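Side-chain contact in FrpC operon protein (Neisseria meningitidis, PDB 5EDF), which is an iron-regulated protein that binds FrpC and is putatively involved in adhesion, its precise role being unknown: residues 18-21 with 26-29. Numbering follows the deposited sequence.
Sequences TVTF and TKMV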
loop_
_atom_site.group_PDB
_atom_site.type_symbol
_atom_site.label_atom_id
_atom_site.label_comp_id
_atom_site.label_asym_id
_atom_site.label_seq_id
_atom_site.Cartn_x
_atom_site.Cartn_y
_atom_site.Cartn_z
ATOM N N THR A 18 13.662 -4.308 15.001
ATOM C CA THR A 18 13.594 -4.431 13.558
ATOM C C THR A 18 13.819 -5.887 13.171
ATOM O O THR A 18 14.388 -6.681 13.934
ATOM C CB THR A 18 14.618 -3.564 12.872
ATOM O OG1 THR A 18 15.929 -3.972 13.288
ATOM C CG2 THR A 18 14.455 -2.058 13.195
ATOM N N VAL A 19 13.419 -6.225 11.956
ATOM C CA VAL A 19 13.762 -7.494 11.335
ATOM C C VAL A 19 14.483 -7.202 10.007
ATOM O O VAL A 19 14.002 -6.382 9.209
ATOM C CB VAL A 19 12.549 -8.408 11.135
ATOM C CG1 VAL A 19 12.940 -9.746 10.432
ATOM C CG2 VAL A 19 11.856 -8.665 12.479
ATOM N N THR A 20 15.570 -7.916 9.749
ATOM C CA THR A 20 16.346 -7.782 8.544
ATOM C C THR A 20 15.981 -8.859 7.518
ATOM O O THR A 20 15.935 -10.059 7.824
ATOM C CB THR A 20 17.826 -7.808 8.845
ATOM O OG1 THR A 20 18.140 -6.747 9.758
ATOM C CG2 THR A 20 18.656 -7.686 7.566
ATOM N N PHE A 21 15.696 -8.403 6.296
ATOM C CA PHE A 21 15.316 -9.226 5.165
ATOM C C PHE A 21 16.357 -9.061 4.071
ATOM O O PHE A 21 17.025 -8.069 4.015
ATOM C CB PHE A 21 13.978 -8.778 4.643
ATOM C CG PHE A 21 12.842 -9.014 5.601
ATOM C CD1 PHE A 21 12.146 -10.205 5.594
ATOM C CD2 PHE A 21 12.466 -8.035 6.507
ATOM C CE1 PHE A 21 11.079 -10.435 6.463
ATOM C CE2 PHE A 21 11.392 -8.245 7.352
ATOM C CZ PHE A 21 10.718 -9.454 7.344
ATOM N N THR A 26 20.159 -7.842 -1.422
ATOM C CA THR A 26 19.748 -6.496 -1.085
ATOM C C THR A 26 18.975 -6.516 0.251
ATOM O O THR A 26 17.955 -7.199 0.372
ATOM C CB THR A 26 18.836 -5.949 -2.171
ATOM O OG1 THR A 26 19.584 -5.859 -3.411
ATOM C CG2 THR A 26 18.350 -4.575 -1.801
ATOM N N LYS A 27 19.504 -5.822 1.241
ATOM C CA LYS A 27 18.923 -5.816 2.580
ATOM C C LYS A 27 17.803 -4.779 2.754
ATOM O O LYS A 27 17.814 -3.680 2.134
ATOM C CB LYS A 27 19.990 -5.575 3.654
ATOM C CG LYS A 27 21.135 -6.579 3.649
ATOM C CD LYS A 27 20.681 -7.961 4.071
ATOM C CE LYS A 27 21.866 -8.891 4.255
ATOM N NZ LYS A 27 22.545 -9.177 2.966
HETATM N N MSE A 28 16.838 -5.120 3.605
HETATM C CA MSE A 28 15.815 -4.209 4.018
HETATM C C MSE A 28 15.642 -4.423 5.495
HETATM O O MSE A 28 15.538 -5.582 5.940
HETATM C CB MSE A 28 14.516 -4.555 3.323
HETATM C CG MSE A 28 13.484 -3.513 3.404
HETATM SE SE MSE A 28 12.092 -3.653 2.018
HETATM C CE MSE A 28 12.623 -2.280 0.738
ATOM N N VAL A 29 15.596 -3.347 6.262
ATOM C CA VAL A 29 15.514 -3.429 7.727
ATOM C C VAL A 29 14.207 -2.747 8.140
ATOM O O VAL A 29 14.046 -1.557 7.898
ATOM C CB VAL A 29 16.724 -2.779 8.424
ATOM C CG1 VAL A 29 16.545 -2.812 9.936
ATOM C CG2 VAL A 29 17.986 -3.516 8.022
#
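Phe21 and Met28 form a hydrogen-bonded pair in the beta hairpin of strands 18-23 and 26-31, whose short segments run antiparallel at 166° with their axes 4.7 Å apart at closest approach. Phe21 N gives a hydrogen bond to Met28 O (2.8 Å), and Met28 N returns one to Phe21 O (3.0 Å). Each carbonyl also takes a longer CA-H...O contact, Met28 O from Thr20 CA and Phe21 O from Lys27 CA, as is common in antiparallel sheet.

The two faces of the hairpin differ in character. On one, the buried side chains of Phe21 and selenomethionine Met28 start side by side, CB to CB 4.5 Å, and then diverge. The Phe21 side chain touches Tyr56 of strand 56-57, which runs parallel to strand 18-23, and its ring presents an edge to Met28 O, which lies close to the ring plane, whereas the Met28 side chain leads away to pack on Val219, Phe222 and Val223 of helix 205-224 and on Ile103 of strand 98-105. The hairpin is thereby packed against the C-terminal helix.

Thr18, Thr20, Lys27 and Val29 line the other, more exposed face. Val29 sets a methyl against each threonine: CG1, anti to the backbone N (chi1 176°), reaches CB and OG1 of Thr18, while CG2 comes to OG1 of its non-hydrogen-bonded partner Thr20. The methyl of Thr20 points the other way along the strand, towards Lys27. Bends at chi2 and chi4 steer the lysine chain across the neighbouring strand, where NZ forms a salt bridge with Asp22, and the aliphatic part passes over strand 18-23 with CD 3.7 Å from Phe21 O and 4.0 Å from Thr20 CG2.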